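Local structure of cellulase (Clostridium cellulovorans, 6UI3) at residues M85-V88 with E89-V92; A118-A121 with A122-E126. The protein is a broad-specificity endoglucanase of the GH5_4 subfamily, whose glycoside hydrolase family 5 domain, a piece of a longer protein, probably hydrolyses cellulose and related plant polysaccharides. All coordinates share one frame; numbering follows the deposited sequence.

Interaction 1 (M85-V88 with E89-V92)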
loop_
_atom_site.group_PDB
_atom_site.type_symbol
_atom_site.label_atom_id
_atom_site.label_comp_id
_atom_site.label_asym_id
_atom_site.label_seq_id
_atom_site.Cartn_x
_atom_site.Cartn_y
_atom_site.Cartn_z
ATOM N N MET A 85 -14.576 0.137 12.792
ATOM C CA MET A 85 -14.957 0.076 11.383
ATOM C C MET A 85 -15.440 1.438 10.905
ATOM O O MET A 85 -15.103 1.870 9.795
ATOM C CB MET A 85 -16.035 -0.991 11.184
ATOM C CG MET A 85 -16.401 -1.244 9.732
ATOM S SD MET A 85 -15.145 -2.126 8.778
ATOM C CE MET A 85 -15.374 -3.800 9.385
ATOM N N ALA A 86 -16.222 2.137 11.743
ATOM C CA ALA A 86 -16.751 3.446 11.367
ATOM C C ALA A 86 -15.635 4.469 11.210
ATOM O O ALA A 86 -15.707 5.333 10.334
ATOM C CB ALA A 86 -17.783 3.915 12.396
ATOM N N ARG A 87 -14.604 4.403 12.053
ATOM C CA ARG A 87 -13.486 5.330 11.899
ATOM C C ARG A 87 -12.752 5.085 10.587
ATOM O O ARG A 87 -12.404 6.029 9.871
ATOM C CB ARG A 87 -12.528 5.229 13.086
ATOM C CG ARG A 87 -11.334 6.176 13.009
ATOM C CD ARG A 87 -11.760 7.642 12.947
ATOM N NE ARG A 87 -10.613 8.498 12.672
ATOM C CZ ARG A 87 -10.676 9.690 12.091
ATOM N NH1 ARG A 87 -11.841 10.230 11.744
ATOM N NH2 ARG A 87 -9.541 10.335 11.836
ATOM N N VAL A 88 -12.486 3.823 10.261
ATOM C CA VAL A 88 -11.849 3.505 8.986
ATOM C C VAL A 88 -12.686 4.063 7.840
ATOM O O VAL A 88 -12.159 4.684 6.911
ATOM C CB VAL A 88 -11.616 1.986 8.858
ATOM C CG1 VAL A 88 -11.098 1.658 7.480
ATOM C CG2 VAL A 88 -10.654 1.485 9.935
ATOM N N GLU A 89 -14.007 3.860 7.904
ATOM C CA GLU A 89 -14.903 4.380 6.874
ATOM C C GLU A 89 -14.842 5.906 6.779
ATOM O O GLU A 89 -14.859 6.462 5.677
ATOM C CB GLU A 89 -16.320 3.902 7.181
ATOM C CG GLU A 89 -17.369 4.409 6.214
ATOM C CD GLU A 89 -18.749 3.829 6.468
ATOM O OE1 GLU A 89 -19.037 3.454 7.620
ATOM O OE2 GLU A 89 -19.548 3.753 5.507
ATOM N N THR A 90 -14.780 6.598 7.919
ATOM C CA THR A 90 -14.672 8.056 7.904
ATOM C C THR A 90 -13.415 8.502 7.172
ATOM O O THR A 90 -13.456 9.442 6.364
ATOM C CB THR A 90 -14.704 8.586 9.343
ATOM O OG1 THR A 90 -15.956 8.233 9.951
ATOM C CG2 THR A 90 -14.521 10.091 9.387
ATOM N N VAL A 91 -12.289 7.837 7.439
ATOM C CA VAL A 91 -11.033 8.188 6.771
ATOM C C VAL A 91 -11.081 7.846 5.284
ATOM O O VAL A 91 -10.634 8.642 4.448
ATOM C CB VAL A 91 -9.847 7.539 7.507
ATOM C CG1 VAL A 91 -8.551 7.798 6.760
ATOM C CG2 VAL A 91 -9.751 8.049 8.934
ATOM N N VAL A 92 -11.643 6.687 4.920
ATOM C CA VAL A 92 -11.869 6.370 3.509
ATOM C C VAL A 92 -12.592 7.527 2.835
ATOM O O VAL A 92 -12.235 7.955 1.730
ATOM C CB VAL A 92 -12.654 5.054 3.362
ATOM C CG1 VAL A 92 -13.228 4.884 1.956
ATOM C CG2 VAL A 92 -11.753 3.868 3.697
HETATM O O HOH W 1 -18.197 6.159 9.171
#

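Interaction 2 (A118-A121 with A122-E126)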
loop_
_atom_site.group_PDB
_atom_site.type_symbol
_atom_site.label_atom_id
_atom_site.label_comp_id
_atom_site.label_asym_id
_atom_site.label_seq_id
_atom_site.Cartn_x
_atom_site.Cartn_y
_atom_site.Cartn_z
ATOM N N ALA A 118 2.672 -24.102 9.741
ATOM C CA ALA A 118 2.197 -24.279 11.108
ATOM C C ALA A 118 0.973 -23.423 11.418
ATOM O O ALA A 118 0.145 -23.810 12.245
ATOM C CB ALA A 118 3.326 -23.966 12.091
ATOM N N HIS A 119 0.827 -22.265 10.779
ATOM C CA HIS A 119 -0.286 -21.363 11.059
ATOM C C HIS A 119 -1.244 -21.190 9.887
ATOM O O HIS A 119 -2.181 -20.394 9.989
ATOM C CB HIS A 119 0.214 -19.987 11.520
ATOM C CG HIS A 119 1.081 -20.052 12.735
ATOM N ND1 HIS A 119 2.435 -20.285 12.666
ATOM C CD2 HIS A 119 0.785 -19.935 14.051
ATOM C CE1 HIS A 119 2.939 -20.323 13.889
ATOM N NE2 HIS A 119 1.959 -20.098 14.745
ATOM N N LYS A 120 -1.053 -21.933 8.791
ATOM C CA LYS A 120 -1.795 -21.661 7.562
ATOM C C LYS A 120 -3.307 -21.677 7.777
ATOM O O LYS A 120 -4.013 -20.761 7.343
ATOM C CB LYS A 120 -1.404 -22.655 6.470
ATOM C CG LYS A 120 -2.224 -22.484 5.185
ATOM C CD LYS A 120 -1.732 -23.336 4.041
ATOM C CE LYS A 120 -2.088 -24.784 4.250
ATOM N NZ LYS A 120 -1.570 -25.640 3.138
ATOM N N ALA A 121 -3.837 -22.743 8.375
ATOM C CA ALA A 121 -5.285 -22.825 8.544
ATOM C C ALA A 121 -5.795 -21.655 9.375
ATOM O O ALA A 121 -6.824 -21.047 9.052
ATOM C CB ALA A 121 -5.677 -24.163 9.176
ATOM N N ALA A 122 -5.075 -21.302 10.441
ATOM C CA ALA A 122 -5.532 -20.230 11.317
ATOM C C ALA A 122 -5.492 -18.871 10.633
ATOM O O ALA A 122 -6.390 -18.046 10.848
ATOM C CB ALA A 122 -4.696 -20.205 12.593
ATOM N N ILE A 123 -4.453 -18.588 9.838
ATOM C CA ILE A 123 -4.379 -17.268 9.205
ATOM C C ILE A 123 -5.408 -17.149 8.087
ATOM O O ILE A 123 -5.973 -16.069 7.858
ATOM C CB ILE A 123 -2.957 -16.888 8.724
ATOM C CG1 ILE A 123 -2.555 -17.654 7.463
ATOM C CG2 ILE A 123 -1.962 -17.056 9.854
ATOM C CD1 ILE A 123 -1.142 -17.332 6.969
ATOM N N ILE A 124 -5.672 -18.234 7.373
ATOM C CA ILE A 124 -6.688 -18.163 6.333
ATOM C C ILE A 124 -8.065 -17.980 6.963
ATOM O O ILE A 124 -8.907 -17.232 6.452
ATOM C CB ILE A 124 -6.585 -19.363 5.371
ATOM C CG1 ILE A 124 -5.260 -19.291 4.587
ATOM C CG2 ILE A 124 -7.784 -19.395 4.424
ATOM C CD1 ILE A 124 -4.973 -20.425 3.656
ATOM N N ASN A 125 -8.310 -18.637 8.097
ATOM C CA ASN A 125 -9.587 -18.466 8.788
ATOM C C ASN A 125 -9.760 -17.036 9.305
ATOM O O ASN A 125 -10.801 -16.405 9.077
ATOM C CB ASN A 125 -9.695 -19.489 9.918
ATOM C CG ASN A 125 -11.019 -19.420 10.639
ATOM O OD1 ASN A 125 -12.084 -19.603 10.049
ATOM N ND2 ASN A 125 -10.961 -19.140 11.919
ATOM N N GLU A 126 -8.736 -16.491 9.972
ATOM C CA GLU A 126 -8.846 -15.119 10.457
ATOM C C GLU A 126 -8.977 -14.135 9.300
ATOM O O GLU A 126 -9.827 -13.236 9.334
ATOM C CB GLU A 126 -7.659 -14.762 11.359
ATOM C CG GLU A 126 -7.744 -13.343 11.923
ATOM C CD GLU A 126 -6.617 -12.977 12.875
ATOM O OE1 GLU A 126 -5.783 -13.848 13.197
ATOM O OE2 GLU A 126 -6.567 -11.797 13.300
HETATM O O HOH W 2 -3.172 -23.224 11.888
#

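Interaction 1 (M85-V88 with E89-V92)
Arg-87 folds its guanidinium over Val-91, one turn further along helix 82-96, and the methyl CG2 of Val-91 sits over the centre of one face of the planar group, 3.6 Å above the plane. The arginine chain leaves the backbone with CG anti to N and then bends at chi2 (60°), which brings the flat group back over the next turn. Thr-90 comes to the same group obliquely, its CG2 lying 3.6 Å from NH1 of Arg-87. Hydrogen bonding is left to partners beyond the two segments: a salt bridge from NE to Glu-39, a bond from NH2 to Thr-47 O and one from NH1 to Tyr-94.

The valines form the tight inner side. CG2 of Val-92 presses to 3.3 Å from Val-88 O, whereas the methyls Val-88 CG1 and Val-92 CG2 touch more loosely at 4.4 Å. Val-91 and Val-92 carry on against Ile-65, and Val-92 also against Ala-102 and Val-104; branched, apolar side chains suit a helix face pressed on a sheet.

The other side is looser and wetter. Here the carbonyl O of Ala-86 accepts from both N and OG1 of Thr-90, each at 2.9 Å, from opposite faces of the carbonyl plane. The hydroxyl lies beside its own backbone N (chi1 -62°), turned back to the preceding turn. A water donates to Ala-86 O at 2.9 Å and to Glu-89 OE1 at 3.2 Å, linking that carbonyl to the carboxylate ending the extended Glu-89 chain; OE1 also bonds to His-137 NE2, and OE2 to Tyr-141 OH. Backbone bonds thus run throughout, the additional hydroxyl and water bonds lie on the outer side, and side-chain contact on the inner side is apolar.

Interaction 2 (A118-A121 with A122-E126)
Lys-120 and Ile-124 lie side by side and point the same way, one turn apart at the start of helix 120-137. The lysine CB is still 5.1 Å from CD1 of Ile-124 and makes no contact there. CG, set anti to the backbone N (chi1 176°), is the atom that touches the isoleucine, 3.8 Å from CD1 of Ile-124. CD continues the extended line and remains 4.4 Å from the same CD1 of Ile-124; the chain then bends at chi3 (74°), which swings CE and NZ off the straight path. NZ ends in salt bridges to Glu-117 and Glu-171, the latter on helix 163-182, where the lysine also brushes Val-168. A long lysine suits this place because its methylenes can lie against an isoleucine while its ammonium reaches two carboxylates.

Ile-123 faces inward and is the buried member of the group. Its CG1 stands between the backbone N and the carbonyl carbon (chi1 74°), an uncommon choice for a branched residue in a helix, and it lies 3.4 Å from Lys-120 O. The other branch, CG2, rests 4.0 Å from CB of His-119. Beyond the segments Ile-123 packs between the loop residues Phe-111 and Phe-115 and Val-168 of helix 163-182, a setting that suits a branched apolar side chain.

The carbonyl O of His-119 receives N of Ile-123 at 2.9 Å. ND1 of the same histidine bonds to Asp-116, which limits the turning of the imidazole. A water accepts from Ala-122 N at 3.1 Å and gives a weak bond to Ala-118 O. At this first turn, then, water satisfies a backbone N-H, and an ammonium is paired with two acids, whose charges would be expected to favour the protonated lysine.

From the N terminus, the chain passes strand 62-65 and enters helix 82-96, where interaction 1 joins two adjoining turns. It then runs through strand 101-105 and a loop to the start of helix 120-137, where interaction 2 does the same. Each contact closes only a helical turn; they follow in series, neither nested nor crossed. The centres of interaction 1 and interaction 2 are about 27 Å apart, and the two do not touch. Both helices are crossovers of consecutive beta-alpha-beta units sharing strand 101-105 in the eight-stranded TIM barrel. Interaction 1 backs onto strands 62-65 and 101-105, whereas interaction 2 leans on helix 163-182, the next outer helix along the chain.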